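Local coordinates for protein oxidoreductase (Azotobacter vinelandii, PDB 7D5M) that binds NAD(H) through a Rossmann fold and probably works as an inositol-dehydrogenase-like oxidoreductase of the Gfo/Idh/MocA family, at residues A[26-31]-A[327-332]; A[226-231]-A[244-249]; A[134-139]-A[345-350]; A[277-282]-A[292-297]. All coordinates share one frame; numbering follows the deposited sequence.

Contact 1: A[26-31]-A[327-332]; sequences GYIHRS and EGLFEA
Phe-330, on the first turn of helix 329-349, sends its ring against helix 26-34, where Ile-28, Tyr-27 and Ser-31 receive it. CG anti to the carbonyl carbon (chi1 -74°) carries the ring there, with CD1 and CE1 making the closest contacts. Ile-28 comes over one face: its CD1 stands 4.0 Å from the Phe-330 ring centroid and 17° off the normal, a CH-pi contact, while its CG1 lies 3.6 Å from Phe-330 CE1. Tyr-27 meets the same corner differently. The two rings touch rim to rim with planes at 60°, Tyr-27 CE2 being 3.7 Å from Phe-330 CE1, and neither covers the other. Ser-31 adds its OG, 3.6 Å from Phe-330 CD1, and Leu-329 CG rests against the tip of Ile-28. An alanine in place of Phe-330 would probably open a gap beneath Ile-28 CD1 and leave Arg-35 of the second subunit without its cation-pi partner. Polar ends look elsewhere, Tyr-27 OH bonding Asp-36 of that subunit. No hydrogen bond joins residues 26-31 to 327-332, which implies that the Rossmann and C-terminal domains meet at this point by apolar and aromatic fit, beside the coenzyme-binding residue Ile-25.

Contact 2: A[226-231]-A[244-249]; sequences LMCSRQ and AYTLME
Cys-228 and Thr-246 face each other across an antiparallel beta hairpin, the sulfur SG 3.7 Å from the hydroxyl OG1 of Thr-246. They share a face with Leu-226, Arg-230, Ala-244 and Met-248, and its relief is uneven. Ala-244 is the low point: its CB lies 3.9 Å from Arg-230 CB and 4.2 Å from Cys-228 SG, and Leu-203 of helix 202-217 settles on Ala-244, Cys-228 and Thr-246 together. At the far end the relief rises, with Leu-226 CB 3.8 Å from Met-248 CG; Trp-372 of helix 363-381 packs on Thr-246 and Met-248.

On the reverse face Met-227, Leu-247 and Tyr-245 stand up, and Ser-229 is low between Met-227 and Gln-231, where Met-255 of the third subunit packs on Ser-229 and Gln-231. Met-227 and Leu-247 lie side by side and point the same way, CG of the first 3.9 Å from CB of the second, and Met-227 of the third subunit packs against this Met-227. Gln-231, bent at chi2 (81°), crosses Tyr-245 at about a right angle, OE1 3.7 Å from CE2 of the ring and the amide and ring planes 41° apart. That oxygen is bonded to Asn-243, whereas Tyr-245 OH reaches His-169 of the third subunit.

Met-227 with Leu-247 and Ser-229 with Tyr-245 form the hydrogen-bonded pairs, each exchanging two backbone bonds. The chemistry implies a division of labour: the backbone sets the register, one face packs on helices of its own domain, and the other meets Trp-259 and Trp-386 of its own chain as well as the third subunit.

Contact 3: A[134-139]-A[345-350]; sequences NNRVVG and DATERG
Arg-136 and Glu-348 form a salt bridge between two chain segments that each leave a helix through a Schellman motif, Asn-135 after helix 121-133 and Gly-350 after helix 329-349. The arginine's CB points away from helix 329-349. Bends at chi2 (-64°) and chi3 (77°) fold the chain back, and the side chain as a whole packs on Leu-105 and His-110. At NE the path meets its own backbone, with weak bonds to Asn-134 O at 2.9 Å and Asn-135 O at 3.0 Å. NH2 makes a weak bond to the same Asn-135 O, another weak one of 3.2 Å to Glu-348 OE2, and lies 3.9 Å from Thr-347 CG2. Arg-136 NH1, the other tip, meets the syn lone pair of Glu-348 OE2 at 3.1 Å, the oxygen tilted somewhat from the guanidinium plane and the carboxylate turned 85° against it. NH1 is also bonded to Gly-108 O, and OE2 to His-110, tying the ion pair into the Rossmann domain. Beside it Thr-347 sets its methyl CG2 against Asn-135 O and returns OG1 to Ala-343 O. A water bridges the two segments, accepting from Asn-135 ND2 at 3.0 Å and donating to Thr-347 O at 2.6 Å.

Contact 4: A[277-282]-A[292-297]; sequences GSRASL and LAFEIQ
Ala-280 and Ile-296 sit opposite each other as a non-hydrogen-bonded pair in an antiparallel beta hairpin, strands 280-285 and 291-296 of the large sheet of the C-terminal domain. Backbone hydrogen bonds come first. Ser-281 and Glu-295 exchange two: Glu-295 N reaches Ser-281 O at 2.8 Å, nearly along the C=O axis, while Ser-281 N approaches Glu-295 O from 42° out of the carbonyl plane. Beyond the strand end, Gln-297 N adds a third to Arg-279 O at 3.0 Å. CA-H...O contacts flank the Ser-281/Glu-295 pair, the shortest, just past it, from Leu-282 CA to Ala-293 O at 3.0 Å.

Apolar contacts line the face that carries Ala-280, Leu-282, Phe-294 and Ile-296. The small Ala-280 CB is the shared floor, 3.8 Å from Phe-294 CE1 and 3.9 Å from Ile-296 CG1. On this face Met-156 of helix 148-158 packs on Phe-294.

A third kind sets a charged group on hydrocarbon. Arg-279, extended from CG to NE, runs alongside Ile-296; Ile-296 CG1 stands over one face of its guanidinium, toward the rim, and CD1 lies 3.7 Å from Arg-279 NH2. NH1 meets the edge of the Phe-294 ring and is bonded to Glu-161 O. An alanine at Ile-296 would probably leave that guanidinium without its apolar wall and freer to turn about its bond to Glu-161 O.

Polar links finish the account. Ser-281 OG bonds Ala-265 O of the third subunit, and a water donates to both Arg-279 O and Gln-297 O, 2.8 Å from each.

Contacts 1 and 3 join the Rossmann domain to the C-terminal domain, and both use helix 329-349, one near its start and the other at its end, their centres about 23 Å apart. Along the chain their segments alternate, so this single helix is tied to the Rossmann domain twice. Contacts 2 and 4 fall between, one after the other, as two separate hairpins of the large mixed sheet of the C-terminal domain, about 25 Å apart between centres, and both touch the third subunit. Contact 1 reaches the second subunit instead. Helix 329-349 thus helps to join the domains and also meets one neighbouring subunit, while the sheet meets another.

Contact 1: A[26-31]-A[327-332]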
loop_
_atom_site.group_PDB
_atom_site.type_symbol
_atom_site.label_atom_id
_atom_site.label_comp_id
_atom_site.label_asym_id
_atom_site.label_seq_id
_atom_site.Cartn_x
_atom_site.Cartn_y
_atom_site.Cartn_z
ATOM N N GLY A 26 -9.273 18.220 24.527
ATOM C CA GLY A 26 -10.493 18.986 24.840
ATOM C C GLY A 26 -11.383 19.147 23.618
ATOM O O GLY A 26 -12.614 18.941 23.717
ATOM N N TYR A 27 -10.796 19.467 22.466
ATOM C CA TYR A 27 -11.592 19.819 21.266
ATOM C C TYR A 27 -12.406 18.617 20.767
ATOM O O TYR A 27 -13.599 18.781 20.448
ATOM C CB TYR A 27 -10.723 20.379 20.141
ATOM C CG TYR A 27 -11.563 20.668 18.928
ATOM C CD1 TYR A 27 -12.519 21.669 18.964
ATOM C CD2 TYR A 27 -11.501 19.862 17.804
ATOM C CE1 TYR A 27 -13.349 21.910 17.886
ATOM C CE2 TYR A 27 -12.320 20.099 16.712
ATOM C CZ TYR A 27 -13.248 21.122 16.753
ATOM O OH TYR A 27 -14.069 21.354 15.690
ATOM N N ILE A 28 -11.804 17.440 20.651
ATOM C CA ILE A 28 -12.538 16.277 20.073
ATOM C C ILE A 28 -13.711 15.906 20.992
ATOM O O ILE A 28 -14.779 15.544 20.467
ATOM C CB ILE A 28 -11.625 15.084 19.738
ATOM C CG1 ILE A 28 -12.420 14.024 18.967
ATOM C CG2 ILE A 28 -10.949 14.501 20.973
ATOM C CD1 ILE A 28 -11.563 13.056 18.202
ATOM N N HIS A 29 -13.584 16.064 22.311
ATOM C CA HIS A 29 -14.739 15.890 23.227
ATOM C C HIS A 29 -15.900 16.779 22.778
ATOM O O HIS A 29 -17.032 16.269 22.652
ATOM C CB HIS A 29 -14.370 16.189 24.674
ATOM C CG HIS A 29 -13.676 15.054 25.343
ATOM N ND1 HIS A 29 -14.372 14.055 26.002
ATOM C CD2 HIS A 29 -12.368 14.734 25.437
ATOM C CE1 HIS A 29 -13.516 13.181 26.490
ATOM N NE2 HIS A 29 -12.278 13.579 26.162
ATOM N N ARG A 30 -15.645 18.069 22.603
ATOM C CA ARG A 30 -16.697 19.057 22.251
ATOM C C ARG A 30 -17.203 18.782 20.833
ATOM O O ARG A 30 -18.413 18.867 20.609
ATOM C CB ARG A 30 -16.174 20.481 22.398
ATOM C CG ARG A 30 -15.910 20.873 23.842
ATOM C CD ARG A 30 -15.520 22.340 23.973
ATOM N NE ARG A 30 -14.264 22.662 23.307
ATOM C CZ ARG A 30 -13.055 22.516 23.847
ATOM N NH1 ARG A 30 -12.925 22.028 25.067
ATOM N NH2 ARG A 30 -11.978 22.841 23.154
ATOM N N SER A 31 -16.302 18.542 19.892
ATOM C CA SER A 31 -16.689 18.279 18.484
ATOM C C SER A 31 -17.718 17.143 18.451
ATOM O O SER A 31 -18.760 17.290 17.794
ATOM C CB SER A 31 -15.476 18.000 17.640
ATOM O OG SER A 31 -15.812 18.061 16.261
ATOM N N GLU A 327 -14.452 8.926 6.289
ATOM C CA GLU A 327 -14.733 9.369 7.673
ATOM C C GLU A 327 -13.425 9.273 8.472
ATOM O O GLU A 327 -12.425 8.685 7.972
ATOM C CB GLU A 327 -15.878 8.556 8.267
ATOM C CG GLU A 327 -17.207 8.878 7.604
ATOM C CD GLU A 327 -18.436 8.277 8.262
ATOM O OE1 GLU A 327 -18.298 7.619 9.317
ATOM O OE2 GLU A 327 -19.541 8.506 7.717
ATOM N N GLY A 328 -13.403 9.880 9.650
ATOM C CA GLY A 328 -12.188 9.902 10.481
ATOM C C GLY A 328 -12.508 9.716 11.946
ATOM O O GLY A 328 -13.641 9.329 12.285
ATOM N N LEU A 329 -11.540 9.992 12.802
ATOM C CA LEU A 329 -11.677 9.715 14.252
ATOM C C LEU A 329 -12.773 10.606 14.860
ATOM O O LEU A 329 -13.347 10.206 15.877
ATOM C CB LEU A 329 -10.321 9.928 14.929
ATOM C CG LEU A 329 -10.265 9.598 16.425
ATOM C CD1 LEU A 329 -10.609 8.144 16.685
ATOM C CD2 LEU A 329 -8.884 9.908 16.989
ATOM N N PHE A 330 -13.089 11.760 14.271
ATOM C CA PHE A 330 -14.174 12.627 14.810
ATOM C C PHE A 330 -15.523 11.910 14.683
ATOM O O PHE A 330 -16.363 12.035 15.595
ATOM C CB PHE A 330 -14.171 14.018 14.177
ATOM C CG PHE A 330 -13.035 14.872 14.677
ATOM C CD1 PHE A 330 -13.178 15.660 15.807
ATOM C CD2 PHE A 330 -11.809 14.867 14.024
ATOM C CE1 PHE A 330 -12.125 16.441 16.266
ATOM C CE2 PHE A 330 -10.756 15.643 14.491
ATOM C CZ PHE A 330 -10.916 16.418 15.619
ATOM N N GLU A 331 -15.718 11.150 13.609
ATOM C CA GLU A 331 -16.966 10.365 13.423
ATOM C C GLU A 331 -17.020 9.264 14.486
ATOM O O GLU A 331 -18.077 9.084 15.100
ATOM C CB GLU A 331 -17.052 9.789 12.011
ATOM C CG GLU A 331 -17.511 10.818 10.997
ATOM C CD GLU A 331 -16.565 11.989 10.798
ATOM O OE1 GLU A 331 -16.944 13.137 11.171
ATOM O OE2 GLU A 331 -15.449 11.761 10.300
ATOM N N ALA A 332 -15.920 8.542 14.678
ATOM C CA ALA A 332 -15.813 7.482 15.708
ATOM C C ALA A 332 -16.216 8.080 17.066
ATOM O O ALA A 332 -17.058 7.488 17.780
ATOM C CB ALA A 332 -14.417 6.913 15.738
#

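Contact 2: A[226-231]-A[244-249]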
loop_
_atom_site.group_PDB
_atom_site.type_symbol
_atom_site.label_atom_id
_atom_site.label_comp_id
_atom_site.label_asym_id
_atom_site.label_seq_id
_atom_site.Cartn_x
_atom_site.Cartn_y
_atom_site.Cartn_z
ATOM N N LEU A 226 -0.990 -13.552 32.014
ATOM C CA LEU A 226 -0.168 -12.714 31.119
ATOM C C LEU A 226 1.228 -12.537 31.703
ATOM O O LEU A 226 1.444 -12.759 32.907
ATOM C CB LEU A 226 -0.858 -11.378 30.814
ATOM C CG LEU A 226 -1.048 -10.361 31.939
ATOM C CD1 LEU A 226 0.249 -9.664 32.325
ATOM C CD2 LEU A 226 -2.060 -9.307 31.500
ATOM N N MET A 227 2.156 -12.174 30.835
ATOM C CA MET A 227 3.475 -11.663 31.246
ATOM C C MET A 227 3.716 -10.349 30.515
ATOM O O MET A 227 3.179 -10.150 29.394
ATOM C CB MET A 227 4.589 -12.661 30.939
ATOM C CG MET A 227 4.511 -13.226 29.551
ATOM S SD MET A 227 6.122 -13.818 29.034
ATOM C CE MET A 227 7.048 -12.281 29.123
ATOM N N CYS A 228 4.471 -9.465 31.140
ATOM C CA CYS A 228 4.809 -8.155 30.552
ATOM C C CYS A 228 6.272 -7.832 30.833
ATOM O O CYS A 228 6.700 -7.850 32.005
ATOM C CB CYS A 228 3.889 -7.058 31.062
ATOM S SG CYS A 228 4.314 -5.427 30.403
ATOM N N SER A 229 7.004 -7.552 29.765
ATOM C CA SER A 229 8.378 -7.024 29.798
ATOM C C SER A 229 8.330 -5.572 29.314
ATOM O O SER A 229 7.829 -5.337 28.201
ATOM C CB SER A 229 9.273 -7.899 28.972
ATOM O OG SER A 229 10.421 -7.186 28.580
ATOM N N ARG A 230 8.769 -4.625 30.142
ATOM C CA ARG A 230 8.676 -3.182 29.824
ATOM C C ARG A 230 10.041 -2.519 29.986
ATOM O O ARG A 230 10.851 -2.964 30.833
ATOM C CB ARG A 230 7.580 -2.513 30.655
ATOM C CG ARG A 230 7.966 -2.176 32.089
ATOM C CD ARG A 230 6.789 -1.582 32.850
ATOM N NE ARG A 230 7.050 -1.412 34.276
ATOM C CZ ARG A 230 6.492 -0.494 35.068
ATOM N NH1 ARG A 230 5.656 0.416 34.586
ATOM N NH2 ARG A 230 6.795 -0.478 36.360
ATOM N N GLN A 231 10.266 -1.479 29.187
ATOM C CA GLN A 231 11.553 -0.754 29.118
ATOM C C GLN A 231 11.300 0.748 29.195
ATOM O O GLN A 231 10.244 1.226 28.727
ATOM C CB GLN A 231 12.306 -1.107 27.834
ATOM C CG GLN A 231 12.490 -2.602 27.618
ATOM C CD GLN A 231 11.267 -3.276 27.046
ATOM O OE1 GLN A 231 10.602 -2.736 26.164
ATOM N NE2 GLN A 231 10.984 -4.479 27.524
ATOM N N ALA A 244 6.643 -1.652 25.732
ATOM C CA ALA A 244 6.274 -2.866 26.481
ATOM C C ALA A 244 5.755 -3.957 25.548
ATOM O O ALA A 244 5.142 -3.650 24.494
ATOM C CB ALA A 244 5.271 -2.514 27.545
ATOM N N TYR A 245 6.027 -5.193 25.944
ATOM C CA TYR A 245 5.495 -6.424 25.326
ATOM C C TYR A 245 4.627 -7.126 26.354
ATOM O O TYR A 245 5.150 -7.516 27.417
ATOM C CB TYR A 245 6.627 -7.348 24.878
ATOM C CG TYR A 245 7.628 -6.637 24.018
ATOM C CD1 TYR A 245 7.419 -6.507 22.655
ATOM C CD2 TYR A 245 8.766 -6.066 24.569
ATOM C CE1 TYR A 245 8.326 -5.832 21.856
ATOM C CE2 TYR A 245 9.672 -5.381 23.787
ATOM C CZ TYR A 245 9.458 -5.274 22.424
ATOM O OH TYR A 245 10.346 -4.588 21.650
ATOM N N THR A 246 3.355 -7.320 26.028
ATOM C CA THR A 246 2.433 -8.112 26.865
ATOM C C THR A 246 2.022 -9.361 26.099
ATOM O O THR A 246 1.404 -9.239 25.030
ATOM C CB THR A 246 1.214 -7.309 27.313
ATOM O OG1 THR A 246 1.704 -6.113 27.910
ATOM C CG2 THR A 246 0.358 -8.105 28.276
ATOM N N LEU A 247 2.363 -10.523 26.636
ATOM C CA LEU A 247 1.930 -11.817 26.081
ATOM C C LEU A 247 0.865 -12.404 27.010
ATOM O O LEU A 247 1.053 -12.394 28.261
ATOM C CB LEU A 247 3.144 -12.733 25.929
ATOM C CG LEU A 247 2.872 -14.051 25.213
ATOM C CD1 LEU A 247 2.449 -13.822 23.769
ATOM C CD2 LEU A 247 4.104 -14.939 25.260
ATOM N N MET A 248 -0.237 -12.853 26.428
ATOM C CA MET A 248 -1.409 -13.334 27.195
ATOM C C MET A 248 -1.844 -14.707 26.691
ATOM O O MET A 248 -1.796 -14.960 25.469
ATOM C CB MET A 248 -2.563 -12.341 27.041
ATOM C CG MET A 248 -2.128 -10.919 27.274
ATOM S SD MET A 248 -3.522 -9.801 27.392
ATOM C CE MET A 248 -4.110 -9.779 25.707
ATOM N N GLU A 249 -2.257 -15.560 27.621
ATOM C CA GLU A 249 -3.004 -16.800 27.320
ATOM C C GLU A 249 -4.461 -16.548 27.678
ATOM O O GLU A 249 -4.718 -16.175 28.831
ATOM C CB GLU A 249 -2.493 -17.985 28.135
ATOM C CG GLU A 249 -0.987 -18.140 28.132
ATOM C CD GLU A 249 -0.501 -19.314 28.972
ATOM O OE1 GLU A 249 -1.333 -19.885 29.711
ATOM O OE2 GLU A 249 0.707 -19.656 28.888
#

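Contact 3: A[134-139]-A[345-350]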
loop_
_atom_site.group_PDB
_atom_site.type_symbol
_atom_site.label_atom_id
_atom_site.label_comp_id
_atom_site.label_asym_id
_atom_site.label_seq_id
_atom_site.Cartn_x
_atom_site.Cartn_y
_atom_site.Cartn_z
ATOM N N ASN A 134 -25.633 4.976 42.292
ATOM C CA ASN A 134 -26.246 6.283 41.934
ATOM C C ASN A 134 -26.961 6.203 40.571
ATOM O O ASN A 134 -27.458 7.227 40.115
ATOM C CB ASN A 134 -25.189 7.386 41.993
ATOM C CG ASN A 134 -24.814 7.714 43.423
ATOM O OD1 ASN A 134 -25.560 8.423 44.090
ATOM N ND2 ASN A 134 -23.706 7.166 43.909
ATOM N N ASN A 135 -26.952 5.028 39.924
ATOM C CA ASN A 135 -27.680 4.738 38.667
ATOM C C ASN A 135 -27.218 5.741 37.606
ATOM O O ASN A 135 -28.069 6.325 36.921
ATOM C CB ASN A 135 -29.197 4.771 38.890
ATOM C CG ASN A 135 -29.971 4.200 37.724
ATOM O OD1 ASN A 135 -29.466 3.347 37.002
ATOM N ND2 ASN A 135 -31.200 4.653 37.541
ATOM N N ARG A 136 -25.907 5.971 37.517
ATOM C CA ARG A 136 -25.317 6.925 36.552
ATOM C C ARG A 136 -24.626 6.129 35.445
ATOM O O ARG A 136 -24.084 5.047 35.717
ATOM C CB ARG A 136 -24.320 7.875 37.230
ATOM C CG ARG A 136 -24.880 8.690 38.390
ATOM C CD ARG A 136 -25.986 9.669 38.025
ATOM N NE ARG A 136 -27.280 9.028 37.808
ATOM C CZ ARG A 136 -28.346 9.614 37.276
ATOM N NH1 ARG A 136 -28.304 10.892 36.941
ATOM N NH2 ARG A 136 -29.457 8.919 37.091
ATOM N N VAL A 137 -24.687 6.664 34.233
ATOM C CA VAL A 137 -23.875 6.212 33.068
ATOM C C VAL A 137 -22.471 6.787 33.239
ATOM O O VAL A 137 -22.358 7.979 33.553
ATOM C CB VAL A 137 -24.511 6.680 31.752
ATOM C CG1 VAL A 137 -23.627 6.354 30.563
ATOM C CG2 VAL A 137 -25.904 6.097 31.574
ATOM N N VAL A 138 -21.444 5.960 33.061
ATOM C CA VAL A 138 -20.038 6.434 32.918
ATOM C C VAL A 138 -19.538 5.953 31.556
ATOM O O VAL A 138 -19.256 4.755 31.418
ATOM C CB VAL A 138 -19.126 5.958 34.066
ATOM C CG1 VAL A 138 -17.681 6.384 33.840
ATOM C CG2 VAL A 138 -19.612 6.472 35.415
ATOM N N GLY A 139 -19.454 6.853 30.577
ATOM C CA GLY A 139 -18.769 6.553 29.307
ATOM C C GLY A 139 -17.269 6.660 29.495
ATOM O O GLY A 139 -16.839 7.473 30.334
ATOM N N ASP A 345 -30.100 9.765 28.736
ATOM C CA ASP A 345 -31.531 10.130 28.567
ATOM C C ASP A 345 -32.406 8.916 28.907
ATOM O O ASP A 345 -33.399 9.118 29.643
ATOM C CB ASP A 345 -31.811 10.638 27.152
ATOM C CG ASP A 345 -33.282 10.923 26.920
ATOM O OD1 ASP A 345 -33.774 11.920 27.471
ATOM O OD2 ASP A 345 -33.914 10.117 26.227
ATOM N N ALA A 346 -32.048 7.724 28.420
ATOM C CA ALA A 346 -32.784 6.457 28.663
ATOM C C ALA A 346 -32.802 6.165 30.168
ATOM O O ALA A 346 -33.833 5.643 30.662
ATOM C CB ALA A 346 -32.190 5.309 27.891
ATOM N N THR A 347 -31.710 6.477 30.876
ATOM C CA THR A 347 -31.597 6.224 32.336
ATOM C C THR A 347 -32.628 7.115 33.040
ATOM O O THR A 347 -33.409 6.588 33.869
ATOM C CB THR A 347 -30.157 6.424 32.834
ATOM O OG1 THR A 347 -29.310 5.468 32.193
ATOM C CG2 THR A 347 -30.031 6.271 34.335
ATOM N N GLU A 348 -32.658 8.403 32.696
ATOM C CA GLU A 348 -33.602 9.404 33.263
ATOM C C GLU A 348 -35.046 8.960 33.004
ATOM O O GLU A 348 -35.871 9.112 33.917
ATOM C CB GLU A 348 -33.372 10.792 32.663
ATOM C CG GLU A 348 -32.028 11.401 33.020
ATOM C CD GLU A 348 -31.699 11.360 34.500
ATOM O OE1 GLU A 348 -32.580 11.729 35.299
ATOM O OE2 GLU A 348 -30.572 10.944 34.850
ATOM N N ARG A 349 -35.340 8.418 31.820
ATOM C CA ARG A 349 -36.722 8.048 31.408
ATOM C C ARG A 349 -37.108 6.656 31.937
ATOM O O ARG A 349 -38.304 6.314 31.855
ATOM C CB ARG A 349 -36.844 8.108 29.881
ATOM C CG ARG A 349 -36.787 9.520 29.317
ATOM C CD ARG A 349 -37.102 9.577 27.825
ATOM N NE ARG A 349 -36.208 8.750 27.013
ATOM C CZ ARG A 349 -36.462 7.519 26.575
ATOM N NH1 ARG A 349 -37.604 6.911 26.860
ATOM N NH2 ARG A 349 -35.561 6.874 25.856
ATOM N N GLY A 350 -36.153 5.865 32.437
ATOM C CA GLY A 350 -36.382 4.462 32.836
ATOM C C GLY A 350 -36.710 3.577 31.645
ATOM O O GLY A 350 -37.552 2.673 31.790
HETATM O O HOH W 1 -33.405 4.553 35.529
#

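Contact 4: A[277-282]-A[292-297]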
loop_
_atom_site.group_PDB
_atom_site.type_symbol
_atom_site.label_atom_id
_atom_site.label_comp_id
_atom_site.label_asym_id
_atom_site.label_seq_id
_atom_site.Cartn_x
_atom_site.Cartn_y
_atom_site.Cartn_z
ATOM N N GLY A 277 -7.893 -16.556 13.044
ATOM C CA GLY A 277 -8.688 -17.773 13.267
ATOM C C GLY A 277 -8.150 -18.937 12.458
ATOM O O GLY A 277 -7.238 -18.745 11.615
ATOM N N SER A 278 -8.719 -20.121 12.678
ATOM C CA SER A 278 -8.363 -21.353 11.942
ATOM C C SER A 278 -8.679 -21.200 10.445
ATOM O O SER A 278 -8.006 -21.860 9.635
ATOM C CB SER A 278 -9.060 -22.545 12.548
ATOM O OG SER A 278 -10.471 -22.383 12.483
ATOM N N ARG A 279 -9.669 -20.383 10.071
ATOM C CA ARG A 279 -10.139 -20.241 8.667
ATOM C C ARG A 279 -9.571 -18.973 8.023
ATOM O O ARG A 279 -9.338 -18.981 6.810
ATOM C CB ARG A 279 -11.672 -20.212 8.620
ATOM C CG ARG A 279 -12.267 -19.891 7.254
ATOM C CD ARG A 279 -13.779 -20.035 7.244
ATOM N NE ARG A 279 -14.329 -19.828 5.910
ATOM C CZ ARG A 279 -14.871 -18.705 5.438
ATOM N NH1 ARG A 279 -14.982 -17.613 6.180
ATOM N NH2 ARG A 279 -15.319 -18.686 4.195
ATOM N N ALA A 280 -9.468 -17.883 8.774
ATOM C CA ALA A 280 -9.262 -16.542 8.196
ATOM C C ALA A 280 -8.757 -15.593 9.275
ATOM O O ALA A 280 -8.941 -15.889 10.463
ATOM C CB ALA A 280 -10.557 -16.042 7.586
ATOM N N SER A 281 -8.165 -14.480 8.849
ATOM C CA SER A 281 -7.766 -13.356 9.724
ATOM C C SER A 281 -8.507 -12.087 9.305
ATOM O O SER A 281 -8.916 -11.969 8.146
ATOM C CB SER A 281 -6.281 -13.133 9.697
ATOM O OG SER A 281 -5.582 -14.280 10.155
ATOM N N LEU A 282 -8.697 -11.168 10.242
ATOM C CA LEU A 282 -9.045 -9.779 9.885
ATOM C C LEU A 282 -8.010 -8.862 10.524
ATOM O O LEU A 282 -7.395 -9.235 11.539
ATOM C CB LEU A 282 -10.489 -9.440 10.266
ATOM C CG LEU A 282 -10.916 -9.648 11.706
ATOM C CD1 LEU A 282 -10.437 -8.517 12.600
ATOM C CD2 LEU A 282 -12.432 -9.762 11.777
ATOM N N LEU A 292 -11.029 -2.673 6.287
ATOM C CA LEU A 292 -10.779 -3.838 7.165
ATOM C C LEU A 292 -10.301 -4.992 6.286
ATOM O O LEU A 292 -11.054 -5.402 5.371
ATOM C CB LEU A 292 -12.062 -4.177 7.919
ATOM C CG LEU A 292 -11.982 -5.404 8.830
ATOM C CD1 LEU A 292 -11.143 -5.109 10.057
ATOM C CD2 LEU A 292 -13.377 -5.845 9.229
ATOM N N ALA A 293 -9.067 -5.445 6.499
ATOM C CA ALA A 293 -8.491 -6.599 5.772
ATOM C C ALA A 293 -9.234 -7.857 6.212
ATOM O O ALA A 293 -9.427 -8.028 7.419
ATOM C CB ALA A 293 -7.013 -6.742 6.039
ATOM N N PHE A 294 -9.639 -8.696 5.265
ATOM C CA PHE A 294 -10.313 -9.989 5.544
ATOM C C PHE A 294 -9.655 -11.044 4.669
ATOM O O PHE A 294 -9.768 -10.978 3.443
ATOM C CB PHE A 294 -11.824 -9.908 5.333
ATOM C CG PHE A 294 -12.546 -11.219 5.527
ATOM C CD1 PHE A 294 -12.286 -12.023 6.625
ATOM C CD2 PHE A 294 -13.515 -11.630 4.626
ATOM C CE1 PHE A 294 -12.962 -13.223 6.799
ATOM C CE2 PHE A 294 -14.197 -12.820 4.814
ATOM C CZ PHE A 294 -13.914 -13.616 5.893
ATOM N N GLU A 295 -8.949 -11.967 5.303
ATOM C CA GLU A 295 -7.965 -12.828 4.607
ATOM C C GLU A 295 -8.280 -14.289 4.920
ATOM O O GLU A 295 -7.782 -14.817 5.930
ATOM C CB GLU A 295 -6.558 -12.395 5.002
ATOM C CG GLU A 295 -6.352 -10.899 4.832
ATOM C CD GLU A 295 -4.933 -10.408 5.055
ATOM O OE1 GLU A 295 -4.174 -11.062 5.812
ATOM O OE2 GLU A 295 -4.578 -9.372 4.438
ATOM N N ILE A 296 -9.079 -14.908 4.056
ATOM C CA ILE A 296 -9.439 -16.348 4.188
ATOM C C ILE A 296 -8.247 -17.156 3.674
ATOM O O ILE A 296 -7.797 -16.886 2.529
ATOM C CB ILE A 296 -10.732 -16.678 3.422
ATOM C CG1 ILE A 296 -11.934 -15.866 3.915
ATOM C CG2 ILE A 296 -10.992 -18.176 3.468
ATOM C CD1 ILE A 296 -13.132 -15.930 2.997
ATOM N N GLN A 297 -7.745 -18.102 4.468
ATOM C CA GLN A 297 -6.602 -18.933 4.024
ATOM C C GLN A 297 -6.986 -19.653 2.728
ATOM O O GLN A 297 -8.053 -20.305 2.688
ATOM C CB GLN A 297 -6.141 -19.932 5.086
ATOM C CG GLN A 297 -4.967 -20.782 4.595
ATOM C CD GLN A 297 -3.770 -19.957 4.181
ATOM O OE1 GLN A 297 -3.473 -18.919 4.781
ATOM N NE2 GLN A 297 -3.053 -20.421 3.162
HETATM O O HOH W 2 -9.494 -21.128 4.963
#